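Local structure of esterase (Capnocytophaga ochracea, 4W9R) at residues F60-K65 with I235-G240; P112-K117 with L270-V275. The protein is probably an esterase of the alpha/beta-hydrolase clan, but its substrate and biological role are not established. All coordinates share one frame; numbering follows the deposited sequence.

Contact 1: F60-K65 with I235-G240; sequences FGEMPK and IYKPIG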
loop_
_atom_site.group_PDB
_atom_site.type_symbol
_atom_site.label_atom_id
_atom_site.label_comp_id
_atom_site.label_asym_id
_atom_site.label_seq_id
_atom_site.Cartn_x
_atom_site.Cartn_y
_atom_site.Cartn_z
ATOM N N PHE B 60 -12.227 -7.853 -0.597
ATOM C CA PHE B 60 -13.179 -7.172 0.274
ATOM C C PHE B 60 -14.413 -6.711 -0.495
ATOM O O PHE B 60 -15.291 -6.052 0.061
ATOM C CB PHE B 60 -12.519 -5.978 0.969
ATOM C CG PHE B 60 -11.606 -6.362 2.098
ATOM C CD1 PHE B 60 -12.122 -6.868 3.281
ATOM C CD2 PHE B 60 -10.235 -6.207 1.982
ATOM C CE1 PHE B 60 -11.286 -7.221 4.325
ATOM C CE2 PHE B 60 -9.394 -6.558 3.025
ATOM C CZ PHE B 60 -9.920 -7.065 4.197
ATOM N N GLY B 61 -14.465 -7.047 -1.780
ATOM C CA GLY B 61 -15.605 -6.710 -2.612
ATOM C C GLY B 61 -15.719 -5.228 -2.913
ATOM O O GLY B 61 -16.787 -4.744 -3.290
ATOM N N GLU B 62 -14.620 -4.501 -2.739
ATOM C CA GLU B 62 -14.598 -3.072 -3.029
ATOM C C GLU B 62 -14.164 -2.791 -4.468
ATOM O O GLU B 62 -14.239 -1.655 -4.937
ATOM C CB GLU B 62 -13.675 -2.345 -2.050
ATOM C CG GLU B 62 -14.073 -2.508 -0.595
ATOM C CD GLU B 62 -13.224 -1.668 0.339
ATOM O OE1 GLU B 62 -12.367 -0.905 -0.157
ATOM O OE2 GLU B 62 -13.416 -1.768 1.569
HETATM N N MSE B 63 -13.714 -3.832 -5.161
HETATM C CA MSE B 63 -13.283 -3.707 -6.551
HETATM C C MSE B 63 -13.651 -4.940 -7.364
HETATM O O MSE B 63 -13.659 -6.053 -6.839
HETATM C CB MSE B 63 -11.770 -3.483 -6.638
HETATM C CG MSE B 63 -11.333 -2.034 -6.561
HETATM SE SE MSE B 63 -9.428 -1.821 -6.950
HETATM C CE MSE B 63 -9.390 -2.558 -8.752
ATOM N N PRO B 64 -13.953 -4.743 -8.654
ATOM C CA PRO B 64 -14.119 -5.867 -9.578
ATOM C C PRO B 64 -12.765 -6.470 -9.933
ATOM O O PRO B 64 -11.741 -5.826 -9.706
ATOM C CB PRO B 64 -14.772 -5.220 -10.801
ATOM C CG PRO B 64 -14.264 -3.819 -10.779
ATOM C CD PRO B 64 -14.168 -3.446 -9.321
ATOM N N LYS B 65 -12.756 -7.687 -10.465
ATOM C CA LYS B 65 -11.520 -8.279 -10.956
ATOM C C LYS B 65 -10.983 -7.446 -12.116
ATOM O O LYS B 65 -11.728 -7.073 -13.021
ATOM C CB LYS B 65 -11.743 -9.728 -11.391
ATOM C CG LYS B 65 -12.056 -10.683 -10.250
ATOM C CD LYS B 65 -12.351 -12.081 -10.775
ATOM C CE LYS B 65 -12.646 -13.051 -9.644
ATOM N NZ LYS B 65 -11.491 -13.187 -8.714
ATOM N N ILE B 235 -17.827 3.306 -6.147
ATOM C CA ILE B 235 -19.218 2.995 -6.472
ATOM C C ILE B 235 -19.495 1.486 -6.412
ATOM O O ILE B 235 -20.640 1.062 -6.245
ATOM C CB ILE B 235 -19.599 3.539 -7.873
ATOM C CG1 ILE B 235 -21.116 3.509 -8.081
ATOM C CG2 ILE B 235 -18.880 2.769 -8.971
ATOM C CD1 ILE B 235 -21.889 4.317 -7.060
ATOM N N TYR B 236 -18.441 0.685 -6.528
ATOM C CA TYR B 236 -18.570 -0.770 -6.531
ATOM C C TYR B 236 -18.811 -1.316 -5.126
ATOM O O TYR B 236 -19.304 -2.432 -4.964
ATOM C CB TYR B 236 -17.317 -1.408 -7.135
ATOM C CG TYR B 236 -17.432 -2.887 -7.436
ATOM C CD1 TYR B 236 -17.077 -3.841 -6.491
ATOM C CD2 TYR B 236 -17.876 -3.330 -8.676
ATOM C CE1 TYR B 236 -17.175 -5.194 -6.765
ATOM C CE2 TYR B 236 -17.974 -4.680 -8.961
ATOM C CZ TYR B 236 -17.623 -5.607 -8.002
ATOM O OH TYR B 236 -17.721 -6.951 -8.282
ATOM N N LYS B 237 -18.458 -0.522 -4.117
ATOM C CA LYS B 237 -18.577 -0.939 -2.722
ATOM C C LYS B 237 -19.999 -1.355 -2.357
ATOM O O LYS B 237 -20.967 -0.824 -2.903
ATOM C CB LYS B 237 -18.120 0.184 -1.783
ATOM C CG LYS B 237 -16.611 0.347 -1.664
ATOM C CD LYS B 237 -16.265 1.375 -0.593
ATOM C CE LYS B 237 -14.763 1.590 -0.477
ATOM N NZ LYS B 237 -14.180 2.210 -1.700
ATOM N N PRO B 238 -20.126 -2.319 -1.433
ATOM C CA PRO B 238 -21.431 -2.718 -0.899
ATOM C C PRO B 238 -22.103 -1.569 -0.156
ATOM O O PRO B 238 -21.424 -0.631 0.259
ATOM C CB PRO B 238 -21.085 -3.861 0.061
ATOM C CG PRO B 238 -19.765 -4.372 -0.413
ATOM C CD PRO B 238 -19.037 -3.163 -0.913
ATOM N N ILE B 239 -23.418 -1.646 0.013
ATOM C CA ILE B 239 -24.145 -0.605 0.727
ATOM C C ILE B 239 -23.983 -0.794 2.231
ATOM O O ILE B 239 -24.351 -1.834 2.779
ATOM C CB ILE B 239 -25.641 -0.607 0.366
ATOM C CG1 ILE B 239 -25.822 -0.469 -1.146
ATOM C CG2 ILE B 239 -26.369 0.512 1.095
ATOM C CD1 ILE B 239 -27.267 -0.498 -1.592
ATOM N N GLY B 240 -23.432 0.220 2.892
ATOM C CA GLY B 240 -23.157 0.145 4.314
ATOM C C GLY B 240 -24.342 0.558 5.163
ATOM O O GLY B 240 -25.312 1.123 4.656
HETATM O O HOH W 1 -13.775 0.946 -3.911
#
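Tyr-236 carries the close-packed half of this contact, its ring lying under the backbone and ring of Pro-64. CG stands anti to the backbone N (chi1 -169°), which swings the ring out to the 60-65 loop. The Met-63 to Pro-64 peptide sits over one face, and Pro-64 CD makes a CH-pi contact 3.8 Å from the ring centroid of Tyr-236, 13° off the normal. Alongside, Pro-64 CB meets Tyr-236 CE2 at 3.7 Å. Gly-61 O lies at the ring edge, 3.3 Å from Tyr-236 CD1, and also touches Pro-238 CD at 3.6 Å. Gly-61 itself has positive phi and follows helix 43-59 in a Schellman motif. The 60-65 loop belongs to the beta-alpha-beta unit in which helix 43-59 links the parallel, neighbouring strands 35-40 and 67-71; residues 235-240 lead from helix 217-232 towards helix 241-248. An alanine at Tyr-236 would remove the ring that lies against Pro-64 CD and the Met-63 to Pro-64 peptide, and would probably loosen the packing of the 60-65 loop on residues 235-240. The other half is looser and polar. Glu-62 and Lys-237 cross obliquely: Lys-237 CE comes to 3.5 Å of Glu-62 OE1, while NZ, past the bend at chi4 (66°), makes only a long salt bridge to the same oxygen at 3.9 Å. Stronger partners claim both ends: Asp-230 and Asp-234 pair with Lys-237 NZ, and Asn-218 of the second subunit donates to Glu-62 OE2. A water bridges the two segments, donating to Glu-62 O at 2.8 Å and accepting from Lys-237 NZ at 2.6 Å.

Contact 2: P112-K117 with L270-V275; sequences PIADLK and LGVKKV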
loop_
_atom_site.group_PDB
_atom_site.type_symbol
_atom_site.label_atom_id
_atom_site.label_comp_id
_atom_site.label_asym_id
_atom_site.label_seq_id
_atom_site.Cartn_x
_atom_site.Cartn_y
_atom_site.Cartn_z
ATOM N N PRO B 112 -10.975 -9.685 -22.927
ATOM C CA PRO B 112 -12.215 -8.902 -22.887
ATOM C C PRO B 112 -12.102 -7.700 -21.954
ATOM O O PRO B 112 -12.534 -7.763 -20.803
ATOM C CB PRO B 112 -13.247 -9.908 -22.368
ATOM C CG PRO B 112 -12.450 -10.880 -21.570
ATOM C CD PRO B 112 -11.127 -10.994 -22.269
ATOM N N ILE B 113 -11.508 -6.618 -22.448
ATOM C CA ILE B 113 -11.306 -5.418 -21.644
ATOM C C ILE B 113 -12.568 -4.564 -21.577
ATOM O O ILE B 113 -13.194 -4.284 -22.599
ATOM C CB ILE B 113 -10.145 -4.563 -22.198
ATOM C CG1 ILE B 113 -8.861 -5.391 -22.276
ATOM C CG2 ILE B 113 -9.934 -3.324 -21.343
ATOM C CD1 ILE B 113 -8.461 -6.030 -20.961
ATOM N N ALA B 114 -12.932 -4.145 -20.369
ATOM C CA ALA B 114 -14.107 -3.306 -20.163
ATOM C C ALA B 114 -13.859 -1.878 -20.640
ATOM O O ALA B 114 -12.775 -1.554 -21.124
ATOM C CB ALA B 114 -14.510 -3.309 -18.695
ATOM N N ASP B 115 -14.866 -1.025 -20.490
ATOM C CA ASP B 115 -14.785 0.349 -20.974
ATOM C C ASP B 115 -13.886 1.218 -20.102
ATOM O O ASP B 115 -13.494 2.313 -20.505
ATOM C CB ASP B 115 -16.182 0.971 -21.057
ATOM C CG ASP B 115 -17.023 0.367 -22.166
ATOM O OD1 ASP B 115 -16.861 -0.839 -22.449
ATOM O OD2 ASP B 115 -17.845 1.101 -22.756
ATOM N N LEU B 116 -13.559 0.730 -18.909
ATOM C CA LEU B 116 -12.691 1.469 -17.998
ATOM C C LEU B 116 -11.230 1.047 -18.141
ATOM O O LEU B 116 -10.870 -0.093 -17.850
ATOM C CB LEU B 116 -13.141 1.279 -16.550
ATOM C CG LEU B 116 -12.255 1.970 -15.511
ATOM C CD1 LEU B 116 -12.236 3.473 -15.747
ATOM C CD2 LEU B 116 -12.717 1.650 -14.099
ATOM N N LYS B 117 -10.397 1.978 -18.589
ATOM C CA LYS B 117 -8.968 1.727 -18.733
ATOM C C LYS B 117 -8.171 2.808 -18.010
ATOM O O LYS B 117 -8.262 3.983 -18.353
ATOM C CB LYS B 117 -8.576 1.673 -20.212
ATOM C CG LYS B 117 -9.200 0.515 -20.979
ATOM C CD LYS B 117 -9.004 0.661 -22.483
ATOM C CE LYS B 117 -10.212 1.312 -23.149
ATOM N NZ LYS B 117 -10.471 2.697 -22.661
ATOM N N LEU B 270 -17.445 1.917 -14.320
ATOM C CA LEU B 270 -16.489 0.811 -14.277
ATOM C C LEU B 270 -16.563 -0.119 -15.488
ATOM O O LEU B 270 -15.703 -0.982 -15.664
ATOM C CB LEU B 270 -16.683 -0.002 -12.994
ATOM C CG LEU B 270 -15.962 0.465 -11.726
ATOM C CD1 LEU B 270 -16.252 1.922 -11.402
ATOM C CD2 LEU B 270 -16.346 -0.426 -10.556
ATOM N N GLY B 271 -17.584 0.058 -16.319
ATOM C CA GLY B 271 -17.736 -0.747 -17.520
ATOM C C GLY B 271 -18.042 -2.219 -17.297
ATOM O O GLY B 271 -17.950 -3.020 -18.228
ATOM N N VAL B 272 -18.407 -2.584 -16.071
ATOM C CA VAL B 272 -18.736 -3.973 -15.760
ATOM C C VAL B 272 -20.161 -4.117 -15.232
ATOM O O VAL B 272 -20.712 -3.193 -14.630
ATOM C CB VAL B 272 -17.761 -4.570 -14.721
ATOM C CG1 VAL B 272 -16.347 -4.608 -15.277
ATOM C CG2 VAL B 272 -17.809 -3.778 -13.423
ATOM N N LYS B 273 -20.751 -5.285 -15.454
ATOM C CA LYS B 273 -22.089 -5.566 -14.951
ATOM C C LYS B 273 -21.983 -6.412 -13.690
ATOM O O LYS B 273 -21.612 -7.584 -13.746
ATOM C CB LYS B 273 -22.931 -6.291 -16.005
ATOM C CG LYS B 273 -23.043 -5.563 -17.335
ATOM C CD LYS B 273 -23.701 -6.445 -18.388
ATOM C CE LYS B 273 -23.792 -5.740 -19.733
ATOM N NZ LYS B 273 -24.667 -4.536 -19.678
ATOM N N LYS B 274 -22.318 -5.814 -12.552
ATOM C CA LYS B 274 -22.186 -6.501 -11.276
ATOM C C LYS B 274 -23.484 -7.184 -10.874
ATOM O O LYS B 274 -24.528 -6.542 -10.773
ATOM C CB LYS B 274 -21.753 -5.524 -10.180
ATOM C CG LYS B 274 -21.601 -6.173 -8.810
ATOM C CD LYS B 274 -21.208 -5.165 -7.744
ATOM C CE LYS B 274 -20.939 -5.856 -6.415
ATOM N NZ LYS B 274 -20.485 -4.904 -5.364
ATOM N N VAL B 275 -23.411 -8.493 -10.656
ATOM C CA VAL B 275 -24.533 -9.234 -10.100
ATOM C C VAL B 275 -24.823 -8.696 -8.708
ATOM O O VAL B 275 -23.919 -8.628 -7.874
ATOM C CB VAL B 275 -24.249 -10.744 -10.025
ATOM C CG1 VAL B 275 -25.416 -11.473 -9.376
ATOM C CG2 VAL B 275 -23.969 -11.301 -11.411
#
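The central sheet of the alpha/beta-hydrolase fold is met here at the start of strand 116-122, where the end of helix 255-270 comes up against a corner in the chain. In this fold the nucleophile elbow follows the corresponding strand at its far end, so the contact lies at the end of the sheet remote from that position. Strand 113-114 turns at Asp-115 into strand 116-122, and backbone hydrogen bonds of Ala-114 to Tyr-35 and of Leu-116 to Leu-37 hold both limbs of the corner beside strand 35-40. Gly-271, the first residue to leave the helix, fits against this corner with positive phi, its CA 4.1 Å from Asp-115 N. A CB built on Gly-271 would fall about 2.7 Å from Asp-115 N, so a side chain would probably not be accommodated without the backbones moving apart. Ala-114 aims its methyl at residues 270-275, CB lying 3.5 Å from Gly-271 O and 4.1 Å from Val-272 CG1. Leu-116 also faces the helix end: its CB is 3.5 Å from Leu-270 O. With CG anti to the backbone N (chi1 178°), Leu-116 runs side by side with Leu-270, both pointing the same way, and its CD2 branch reaches Leu-270 CG at 4.2 Å and Leu-270 CA at 3.9 Å. Val-272 continues onto Pro-36 of strand 35-40. Methyl and methylene groups laid against carbonyl oxygens and other carbons give the two segments no directional polar bond, so the two ranges are held by van der Waals contact, in part carbon against carbonyl oxygen, and by the fit of the strand corner to the glycine.

Overall arrangement
The centres of contacts 1 and 2 lie 14 Å apart, and their segments alternate along the chain. Leu-270 of contact 2 bridges them: its CD2 packs 3.7 Å from Tyr-236 CB and 3.9 Å from Pro-64 CD of contact 1. Lys-274 adds a polar link, with NZ hydrogen-bonded to Tyr-236 O at 2.8 Å and in cation-pi contact with the tyrosine ring. Phe-233, outside both contacts, touches Pro-64, Leu-116 and Leu-270. Contacts 1 and 2 together join the loop before strand 67-71 and the start of strand 116-122 to the helical C-terminal part. A bound acetate, probably from crystallisation, lies about 5 Å from the Lys-237 side chain.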